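Side-chain contacts in p22 protein (Trypanosoma brucei, PDB 3JV1), which acts as an accessory factor in mitochondrial RNA editing specific to cytochrome oxidase subunit II, and belongs to the Mam33 family: residues T43-R48 against D159-W164; E32-D37 against I56-T61; L12-D17 against A168-W173. All blocks are in the same frame, centred on the assembly; numbering follows the deposited sequence.

Interaction 1 of 3, residues T43-R48 against D159-W164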
loop_
_atom_site.group_PDB
_atom_site.type_symbol
_atom_site.label_atom_id
_atom_site.label_comp_id
_atom_site.label_asym_id
_atom_site.label_seq_id
_atom_site.Cartn_x
_atom_site.Cartn_y
_atom_site.Cartn_z
ATOM N N THR A 43 -14.974 8.433 5.890
ATOM C CA THR A 43 -14.044 9.389 6.476
ATOM C C THR A 43 -13.271 10.228 5.447
ATOM O O THR A 43 -13.038 11.419 5.662
ATOM C CB THR A 43 -13.070 8.656 7.449
ATOM O OG1 THR A 43 -12.108 9.581 7.979
ATOM C CG2 THR A 43 -12.352 7.545 6.733
ATOM N N HIS A 44 -12.895 9.630 4.323
ATOM C CA HIS A 44 -12.162 10.367 3.293
ATOM C C HIS A 44 -13.075 11.050 2.274
ATOM O O HIS A 44 -13.288 10.545 1.181
ATOM C CB HIS A 44 -11.188 9.427 2.581
ATOM C CG HIS A 44 -10.099 8.913 3.472
ATOM N ND1 HIS A 44 -9.223 7.926 3.085
ATOM C CD2 HIS A 44 -9.749 9.254 4.735
ATOM C CE1 HIS A 44 -8.380 7.677 4.070
ATOM N NE2 HIS A 44 -8.677 8.471 5.083
ATOM N N PHE A 45 -13.598 12.212 2.637
ATOM C CA PHE A 45 -14.494 12.955 1.764
ATOM C C PHE A 45 -13.747 13.810 0.738
ATOM O O PHE A 45 -12.522 13.971 0.799
ATOM C CB PHE A 45 -15.415 13.845 2.608
ATOM C CG PHE A 45 -14.687 14.877 3.431
ATOM C CD1 PHE A 45 -14.366 16.117 2.890
ATOM C CD2 PHE A 45 -14.323 14.607 4.750
ATOM C CE1 PHE A 45 -13.694 17.076 3.648
ATOM C CE2 PHE A 45 -13.648 15.554 5.522
ATOM C CZ PHE A 45 -13.331 16.795 4.971
ATOM N N THR A 46 -14.494 14.358 -0.212
ATOM C CA THR A 46 -13.896 15.196 -1.235
ATOM C C THR A 46 -14.630 16.531 -1.304
ATOM O O THR A 46 -15.829 16.603 -1.046
ATOM C CB THR A 46 -13.966 14.529 -2.616
ATOM O OG1 THR A 46 -15.328 14.486 -3.047
ATOM C CG2 THR A 46 -13.428 13.118 -2.558
ATOM N N MET A 47 -13.896 17.587 -1.636
ATOM C CA MET A 47 -14.472 18.921 -1.770
ATOM C C MET A 47 -14.141 19.425 -3.171
ATOM O O MET A 47 -13.081 19.115 -3.702
ATOM C CB MET A 47 -13.877 19.865 -0.733
ATOM C CG MET A 47 -14.170 19.486 0.711
ATOM S SD MET A 47 -13.437 20.643 1.892
ATOM C CE MET A 47 -14.383 22.119 1.521
ATOM N N ARG A 48 -15.046 20.198 -3.766
ATOM C CA ARG A 48 -14.831 20.725 -5.104
ATOM C C ARG A 48 -15.356 22.152 -5.249
ATOM O O ARG A 48 -16.302 22.553 -4.576
ATOM C CB ARG A 48 -15.537 19.846 -6.139
ATOM C CG ARG A 48 -15.256 18.360 -6.018
ATOM C CD ARG A 48 -15.891 17.602 -7.169
ATOM N NE ARG A 48 -15.587 16.172 -7.148
ATOM C CZ ARG A 48 -16.073 15.309 -6.259
ATOM N NH1 ARG A 48 -16.888 15.721 -5.299
ATOM N NH2 ARG A 48 -15.768 14.021 -6.350
ATOM N N ASP A 159 -9.986 20.491 9.423
ATOM C CA ASP A 159 -9.795 19.899 10.750
ATOM C C ASP A 159 -11.120 19.903 11.487
ATOM O O ASP A 159 -11.547 18.885 12.034
ATOM C CB ASP A 159 -8.777 20.686 11.583
ATOM C CG ASP A 159 -7.345 20.434 11.160
ATOM O OD1 ASP A 159 -7.004 19.266 10.871
ATOM O OD2 ASP A 159 -6.553 21.404 11.137
ATOM N N GLN A 160 -11.761 21.065 11.509
ATOM C CA GLN A 160 -13.050 21.210 12.173
ATOM C C GLN A 160 -14.100 20.254 11.611
ATOM O O GLN A 160 -14.803 19.584 12.372
ATOM C CB GLN A 160 -13.544 22.652 12.056
ATOM C CG GLN A 160 -13.032 23.577 13.148
ATOM C CD GLN A 160 -13.425 25.031 12.917
ATOM O OE1 GLN A 160 -14.567 25.333 12.566
ATOM N NE2 GLN A 160 -12.478 25.939 13.129
ATOM N N PHE A 161 -14.213 20.182 10.287
ATOM C CA PHE A 161 -15.198 19.286 9.696
ATOM C C PHE A 161 -14.877 17.819 10.002
ATOM O O PHE A 161 -15.770 17.028 10.275
ATOM C CB PHE A 161 -15.285 19.476 8.178
ATOM C CG PHE A 161 -16.529 18.892 7.582
ATOM C CD1 PHE A 161 -17.738 19.573 7.671
ATOM C CD2 PHE A 161 -16.512 17.635 6.994
ATOM C CE1 PHE A 161 -18.914 19.010 7.185
ATOM C CE2 PHE A 161 -17.682 17.059 6.506
ATOM C CZ PHE A 161 -18.885 17.748 6.603
ATOM N N SER A 162 -13.599 17.463 9.948
ATOM C CA SER A 162 -13.178 16.094 10.224
ATOM C C SER A 162 -13.521 15.668 11.644
ATOM O O SER A 162 -13.941 14.541 11.865
ATOM C CB SER A 162 -11.672 15.937 9.994
ATOM O OG SER A 162 -11.358 15.950 8.610
ATOM N N LEU A 163 -13.331 16.568 12.605
ATOM C CA LEU A 163 -13.637 16.256 13.994
ATOM C C LEU A 163 -15.126 16.032 14.169
ATOM O O LEU A 163 -15.557 15.085 14.830
ATOM C CB LEU A 163 -13.199 17.390 14.916
ATOM C CG LEU A 163 -11.708 17.532 15.196
ATOM C CD1 LEU A 163 -11.497 18.743 16.082
ATOM C CD2 LEU A 163 -11.166 16.269 15.863
ATOM N N TRP A 164 -15.914 16.910 13.567
ATOM C CA TRP A 164 -17.355 16.799 13.662
ATOM C C TRP A 164 -17.876 15.517 13.017
ATOM O O TRP A 164 -18.725 14.837 13.588
ATOM C CB TRP A 164 -18.012 18.014 13.017
ATOM C CG TRP A 164 -19.482 17.880 12.891
ATOM C CD1 TRP A 164 -20.418 18.165 13.838
ATOM C CD2 TRP A 164 -20.189 17.369 11.762
ATOM N NE1 TRP A 164 -21.671 17.860 13.369
ATOM C CE2 TRP A 164 -21.560 17.369 12.097
ATOM C CE3 TRP A 164 -19.798 16.906 10.499
ATOM C CZ2 TRP A 164 -22.548 16.924 11.209
ATOM C CZ3 TRP A 164 -20.777 16.464 9.618
ATOM C CH2 TRP A 164 -22.137 16.478 9.979
#
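F45 lies in extended backbone just ahead of strand 46-51, while F161 and S162 are consecutive residues in the middle of helix 152-181, so the contact joins the sheet to the long helix lying against one of its faces. H44, the centre of an inverse gamma turn, brings the chain to F45, whose CB points at the helix.

The two phenylalanines form a T-shaped, edge-to-face pair, with ring centres 5.3 Å apart and planes at 74°. F161 offers the edge: its CD2 comes over one face of the F45 ring and lies 3.8 Å from F45 CE2. F45 holds CG between its backbone N and carbonyl carbon (chi1 61°), which carries the ring out toward the helix. S162 meets the same ring differently, its OG lying near the ring plane, 3.9 Å from F45 CE2. That hydroxyl is not left without a polar partner, because it bonds to the carbonyl of I158 one turn earlier; a short serine probably helps the ring lie close to the helix here. I36 of the edge strand touches both phenylalanines, and F161 also meets the ring of F157.

With no polar bond between the segments, the contact depends on shape and on burial of aromatic surface. The slightly positive ring edge of F161 directed at the electron-rich face of F45 probably favours this perpendicular arrangement over a flat stack.

Interaction 2 of 3, residues E32-D37 against I56-T61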
loop_
_atom_site.group_PDB
_atom_site.type_symbol
_atom_site.label_atom_id
_atom_site.label_comp_id
_atom_site.label_asym_id
_atom_site.label_seq_id
_atom_site.Cartn_x
_atom_site.Cartn_y
_atom_site.Cartn_z
ATOM N N GLU A 32 -17.328 29.367 1.267
ATOM C CA GLU A 32 -18.019 29.872 0.079
ATOM C C GLU A 32 -17.481 29.308 -1.241
ATOM O O GLU A 32 -16.277 29.295 -1.476
ATOM C CB GLU A 32 -17.907 31.399 0.053
ATOM C CG GLU A 32 -18.885 32.122 -0.862
ATOM C CD GLU A 32 -20.280 32.219 -0.271
ATOM O OE1 GLU A 32 -20.394 32.546 0.932
ATOM O OE2 GLU A 32 -21.262 31.982 -1.011
ATOM N N GLY A 33 -18.386 28.854 -2.103
ATOM C CA GLY A 33 -17.985 28.311 -3.390
ATOM C C GLY A 33 -17.667 26.828 -3.394
ATOM O O GLY A 33 -17.711 26.179 -4.438
ATOM N N TRP A 34 -17.349 26.282 -2.228
ATOM C CA TRP A 34 -17.016 24.865 -2.130
ATOM C C TRP A 34 -18.222 23.968 -1.964
ATOM O O TRP A 34 -19.166 24.302 -1.259
ATOM C CB TRP A 34 -16.082 24.601 -0.950
ATOM C CG TRP A 34 -14.706 25.146 -1.119
ATOM C CD1 TRP A 34 -14.242 26.352 -0.685
ATOM C CD2 TRP A 34 -13.596 24.480 -1.727
ATOM N NE1 TRP A 34 -12.904 26.475 -0.977
ATOM C CE2 TRP A 34 -12.482 25.339 -1.616
ATOM C CE3 TRP A 34 -13.432 23.237 -2.354
ATOM C CZ2 TRP A 34 -11.217 24.995 -2.107
ATOM C CZ3 TRP A 34 -12.168 22.895 -2.845
ATOM C CH2 TRP A 34 -11.080 23.774 -2.715
ATOM N N THR A 35 -18.177 22.825 -2.633
ATOM C CA THR A 35 -19.228 21.832 -2.529
ATOM C C THR A 35 -18.542 20.719 -1.750
ATOM O O THR A 35 -17.318 20.605 -1.797
ATOM C CB THR A 35 -19.648 21.298 -3.905
ATOM O OG1 THR A 35 -20.719 20.364 -3.738
ATOM C CG2 THR A 35 -18.488 20.588 -4.582
ATOM N N ILE A 36 -19.300 19.917 -1.015
ATOM C CA ILE A 36 -18.677 18.842 -0.268
ATOM C C ILE A 36 -19.366 17.507 -0.476
ATOM O O ILE A 36 -20.589 17.400 -0.462
ATOM C CB ILE A 36 -18.591 19.164 1.234
ATOM C CG1 ILE A 36 -17.790 18.070 1.939
ATOM C CG2 ILE A 36 -19.974 19.292 1.830
ATOM C CD1 ILE A 36 -17.100 18.540 3.203
ATOM N N ASP A 37 -18.546 16.490 -0.694
ATOM C CA ASP A 37 -19.016 15.144 -0.933
ATOM C C ASP A 37 -18.636 14.310 0.281
ATOM O O ASP A 37 -17.546 13.741 0.340
ATOM C CB ASP A 37 -18.359 14.622 -2.217
ATOM C CG ASP A 37 -18.601 13.152 -2.453
ATOM O OD1 ASP A 37 -19.763 12.708 -2.354
ATOM O OD2 ASP A 37 -17.615 12.442 -2.756
ATOM N N ILE A 56 -11.250 22.835 -8.878
ATOM C CA ILE A 56 -10.310 22.562 -7.805
ATOM C C ILE A 56 -10.924 21.422 -7.001
ATOM O O ILE A 56 -12.068 21.522 -6.559
ATOM C CB ILE A 56 -10.130 23.792 -6.890
ATOM C CG1 ILE A 56 -10.001 25.074 -7.731
ATOM C CG2 ILE A 56 -8.917 23.587 -5.986
ATOM C CD1 ILE A 56 -8.853 25.091 -8.713
ATOM N N ILE A 57 -10.170 20.344 -6.820
ATOM C CA ILE A 57 -10.673 19.187 -6.095
ATOM C C ILE A 57 -9.799 18.845 -4.899
ATOM O O ILE A 57 -8.572 18.758 -5.015
ATOM C CB ILE A 57 -10.745 17.964 -7.015
ATOM C CG1 ILE A 57 -11.666 18.269 -8.196
ATOM C CG2 ILE A 57 -11.230 16.753 -6.240
ATOM C CD1 ILE A 57 -11.724 17.173 -9.234
ATOM N N LEU A 58 -10.450 18.673 -3.751
ATOM C CA LEU A 58 -9.785 18.328 -2.503
ATOM C C LEU A 58 -10.214 16.921 -2.118
ATOM O O LEU A 58 -11.394 16.684 -1.887
ATOM C CB LEU A 58 -10.208 19.292 -1.391
ATOM C CG LEU A 58 -9.457 20.593 -1.116
ATOM C CD1 LEU A 58 -8.348 20.332 -0.112
ATOM C CD2 LEU A 58 -8.924 21.187 -2.413
ATOM N N GLN A 59 -9.261 15.999 -2.046
ATOM C CA GLN A 59 -9.566 14.613 -1.683
ATOM C C GLN A 59 -8.716 14.198 -0.490
ATOM O O GLN A 59 -7.490 14.140 -0.608
ATOM C CB GLN A 59 -9.238 13.654 -2.838
ATOM C CG GLN A 59 -9.670 14.107 -4.212
ATOM C CD GLN A 59 -9.212 13.152 -5.305
ATOM O OE1 GLN A 59 -8.038 12.787 -5.372
ATOM N NE2 GLN A 59 -10.138 12.751 -6.170
ATOM N N LEU A 60 -9.347 13.916 0.648
ATOM C CA LEU A 60 -8.599 13.471 1.827
ATOM C C LEU A 60 -8.022 12.112 1.478
ATOM O O LEU A 60 -8.709 11.291 0.875
ATOM C CB LEU A 60 -9.515 13.327 3.041
ATOM C CG LEU A 60 -9.876 14.572 3.855
ATOM C CD1 LEU A 60 -8.682 14.984 4.689
ATOM C CD2 LEU A 60 -10.320 15.693 2.939
ATOM N N THR A 61 -6.767 11.874 1.843
ATOM C CA THR A 61 -6.136 10.603 1.529
ATOM C C THR A 61 -5.712 9.800 2.757
ATOM O O THR A 61 -5.249 8.666 2.628
ATOM C CB THR A 61 -4.903 10.797 0.608
ATOM O OG1 THR A 61 -3.976 11.688 1.229
ATOM C CG2 THR A 61 -5.318 11.366 -0.732
#
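W34 reaches I56 and L58 within an antiparallel meander, in which strand 46-51 runs between strand 35-37 and strand 54-63. The closest alpha carbons of the two segments, those of W34 and I56, are therefore 9.1 Å apart, too far for backbone pairing, and the long indole of W34 spans the intervening strand.

Along the first segment, G33 leads the chain toward the sheet with a positive phi (88°), a conformation in which a beta carbon would press on the carbonyl O of E32; glycine fits it without strain. W34 comes next and carries the whole contact. Its CG lies anti to the carbonyl carbon (chi1 -69°), and the indole extends across the face of the sheet so that the far corner of its six-membered ring meets the second segment. Beyond it, T35 and D37 bond through their backbones to R48 and T46, fixing the short strand to its neighbour. I36 returns to the face used by W34 and rests on F161 of helix 152-181.

The same helix packs over this contact, placing L154 on W34 and I158 on L58. Branched aliphatic residues suit the receiving strand because they offer methyl groups to the apolar six-membered ring of the indole. I56 gives CG2, 3.9 Å from W34 CH2. L58 lies across the indole at about a right angle and approaches its ring obliquely; its CD2 methyl lies 3.7 Å from W34 CZ3 and only 3.4 Å from W34 CH2.

Interaction 3 of 3, residues L12-D17 against A168-W173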
loop_
_atom_site.group_PDB
_atom_site.type_symbol
_atom_site.label_atom_id
_atom_site.label_comp_id
_atom_site.label_asym_id
_atom_site.label_seq_id
_atom_site.Cartn_x
_atom_site.Cartn_y
_atom_site.Cartn_z
ATOM N N LEU A 12 -25.141 0.443 23.759
ATOM C CA LEU A 12 -26.193 1.389 24.086
ATOM C C LEU A 12 -25.698 2.312 25.201
ATOM O O LEU A 12 -25.885 3.523 25.144
ATOM C CB LEU A 12 -27.457 0.652 24.534
ATOM C CG LEU A 12 -28.637 1.550 24.911
ATOM C CD1 LEU A 12 -28.964 2.475 23.746
ATOM C CD2 LEU A 12 -29.848 0.694 25.285
ATOM N N ARG A 13 -25.060 1.730 26.209
ATOM C CA ARG A 13 -24.528 2.504 27.324
ATOM C C ARG A 13 -23.526 3.554 26.835
ATOM O O ARG A 13 -23.559 4.705 27.258
ATOM C CB ARG A 13 -23.859 1.564 28.329
ATOM C CG ARG A 13 -23.022 2.254 29.398
ATOM C CD ARG A 13 -22.482 1.235 30.389
ATOM N NE ARG A 13 -21.398 1.773 31.202
ATOM C CZ ARG A 13 -20.738 1.079 32.122
ATOM N NH1 ARG A 13 -21.049 -0.189 32.351
ATOM N NH2 ARG A 13 -19.763 1.651 32.808
ATOM N N GLU A 14 -22.634 3.153 25.939
ATOM C CA GLU A 14 -21.639 4.076 25.420
ATOM C C GLU A 14 -22.308 5.184 24.622
ATOM O O GLU A 14 -21.958 6.348 24.772
ATOM C CB GLU A 14 -20.616 3.324 24.566
ATOM C CG GLU A 14 -19.543 4.192 23.908
ATOM C CD GLU A 14 -18.778 5.082 24.882
ATOM O OE1 GLU A 14 -18.908 4.900 26.115
ATOM O OE2 GLU A 14 -18.035 5.965 24.400
ATOM N N LEU A 15 -23.288 4.827 23.797
ATOM C CA LEU A 15 -23.999 5.816 22.988
ATOM C C LEU A 15 -24.651 6.855 23.899
ATOM O O LEU A 15 -24.584 8.057 23.635
ATOM C CB LEU A 15 -25.085 5.143 22.136
ATOM C CG LEU A 15 -25.333 5.665 20.711
ATOM C CD1 LEU A 15 -26.739 5.270 20.278
ATOM C CD2 LEU A 15 -25.177 7.180 20.646
ATOM N N GLU A 16 -25.285 6.386 24.970
ATOM C CA GLU A 16 -25.938 7.288 25.909
ATOM C C GLU A 16 -24.921 8.148 26.640
ATOM O O GLU A 16 -25.130 9.346 26.794
ATOM C CB GLU A 16 -26.775 6.504 26.922
ATOM C CG GLU A 16 -27.920 5.726 26.297
ATOM C CD GLU A 16 -28.767 4.992 27.323
ATOM O OE1 GLU A 16 -28.210 4.184 28.104
ATOM O OE2 GLU A 16 -29.995 5.221 27.347
ATOM N N ASP A 17 -23.822 7.545 27.089
ATOM C CA ASP A 17 -22.793 8.307 27.800
ATOM C C ASP A 17 -22.127 9.333 26.885
ATOM O O ASP A 17 -22.006 10.500 27.238
ATOM C CB ASP A 17 -21.719 7.376 28.378
ATOM C CG ASP A 17 -22.253 6.475 29.474
ATOM O OD1 ASP A 17 -23.415 6.666 29.889
ATOM O OD2 ASP A 17 -21.507 5.576 29.918
ATOM N N ALA A 168 -19.684 12.115 14.566
ATOM C CA ALA A 168 -20.938 11.600 14.032
ATOM C C ALA A 168 -20.761 10.137 13.610
ATOM O O ALA A 168 -21.632 9.307 13.847
ATOM C CB ALA A 168 -21.378 12.440 12.840
ATOM N N ASP A 169 -19.631 9.827 12.982
ATOM C CA ASP A 169 -19.367 8.461 12.542
ATOM C C ASP A 169 -19.260 7.525 13.735
ATOM O O ASP A 169 -19.692 6.375 13.673
ATOM C CB ASP A 169 -18.072 8.383 11.720
ATOM C CG ASP A 169 -18.229 8.951 10.321
ATOM O OD1 ASP A 169 -19.377 9.158 9.871
ATOM O OD2 ASP A 169 -17.193 9.176 9.665
ATOM N N TYR A 170 -18.684 8.028 14.819
ATOM C CA TYR A 170 -18.523 7.238 16.033
ATOM C C TYR A 170 -19.868 6.855 16.628
ATOM O O TYR A 170 -20.061 5.719 17.038
ATOM C CB TYR A 170 -17.722 8.005 17.085
ATOM C CG TYR A 170 -17.614 7.247 18.385
ATOM C CD1 TYR A 170 -17.082 5.959 18.414
ATOM C CD2 TYR A 170 -18.048 7.810 19.588
ATOM C CE1 TYR A 170 -16.981 5.247 19.602
ATOM C CE2 TYR A 170 -17.950 7.103 20.789
ATOM C CZ TYR A 170 -17.415 5.823 20.784
ATOM O OH TYR A 170 -17.313 5.107 21.952
ATOM N N GLU A 171 -20.793 7.807 16.681
ATOM C CA GLU A 171 -22.113 7.532 17.233
ATOM C C GLU A 171 -22.911 6.610 16.320
ATOM O O GLU A 171 -23.685 5.785 16.789
ATOM C CB GLU A 171 -22.890 8.832 17.446
ATOM C CG GLU A 171 -22.198 9.800 18.379
ATOM C CD GLU A 171 -23.033 11.032 18.667
ATOM O OE1 GLU A 171 -22.452 12.053 19.097
ATOM O OE2 GLU A 171 -24.267 10.972 18.476
ATOM N N GLU A 172 -22.728 6.761 15.015
ATOM C CA GLU A 172 -23.435 5.926 14.058
ATOM C C GLU A 172 -22.850 4.512 14.162
ATOM O O GLU A 172 -23.557 3.516 13.999
ATOM C CB GLU A 172 -23.259 6.508 12.656
ATOM C CG GLU A 172 -24.213 5.968 11.609
ATOM C CD GLU A 172 -23.701 4.711 10.956
ATOM O OE1 GLU A 172 -22.470 4.621 10.761
ATOM O OE2 GLU A 172 -24.527 3.827 10.627
ATOM N N TRP A 173 -21.554 4.447 14.457
ATOM C CA TRP A 173 -20.832 3.187 14.632
ATOM C C TRP A 173 -21.459 2.427 15.808
ATOM O O TRP A 173 -21.840 1.270 15.678
ATOM C CB TRP A 173 -19.360 3.500 14.914
ATOM C CG TRP A 173 -18.464 2.318 15.175
ATOM C CD1 TRP A 173 -17.859 1.525 14.248
ATOM C CD2 TRP A 173 -18.001 1.868 16.454
ATOM N NE1 TRP A 173 -17.036 0.616 14.866
ATOM C CE2 TRP A 173 -17.105 0.805 16.223
ATOM C CE3 TRP A 173 -18.256 2.264 17.775
ATOM C CZ2 TRP A 173 -16.457 0.127 17.264
ATOM C CZ3 TRP A 173 -17.614 1.591 18.813
ATOM C CH2 TRP A 173 -16.723 0.534 18.549
#
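E14 and L15 of helix 2-18 meet Y170 and E171 of helix 152-181 in a partly buried helix-to-helix contact, well away from the sheet, where the two ends of the chain come together. The closest alpha carbons, those of L15 and E171, are 6.3 Å apart, and the helices run in roughly opposite directions.

One hydrogen bond joins the segments: Y170 OH donates to E14 OE2 over 2.7 Å. The oxygen lies at the edge of the tyrosine ring, close to its plane, whereas the hydroxyl meets the carboxylate on its anti side, 25° out of the carboxylate plane. The two flat groups are turned 63° against each other. A bend in the glutamate chain (chi2 54°) helps bring the carboxylate to the phenol, and Y170 OH also lies 3.1 Å from E14 CG. E14 OE2 has a second partner in R21, a salt bridge that probably favours the negative charge of this buried carboxylate. Tyrosine suits the other side because its ring spans the gap between the helices and ends in a donor.

Next to this polar link, L15 packs apolar surface against E171. L15 CD2 lies 4.3 Å from E171 CB, a loose approach that uses the aliphatic base of the glutamate, while E171 OE1 bonds to Q167 along its own helix. Y170 also packs on Y125 of the second subunit, so the pair adjoins the subunit interface. The arrangement is that of the antiparallel pairing of N- and C-terminal helices found in the Mam33/p32 family.

Overall arrangement
Interactions 1 and 2 are buried and belong to one region: their segments include three successive strands of a single sheet, joined by backbone bonds such as that between M47 and L58, and helix 152-181 covers both. Aromatic and aliphatic groups carry them, with a ring pair between helix and pre-strand loop in interaction 1 and an indole against methyl groups under the helix in interaction 2. Interaction 3 uses the same long helix farther along, about 19 Å from interaction 1 between centres, where it pairs with helix 2-18 instead of the sheet. There the contact is only partly buried, and a hydrogen-bonded carboxylate joins the apolar packing. Segments of interactions 1 and 3 touch the second subunit.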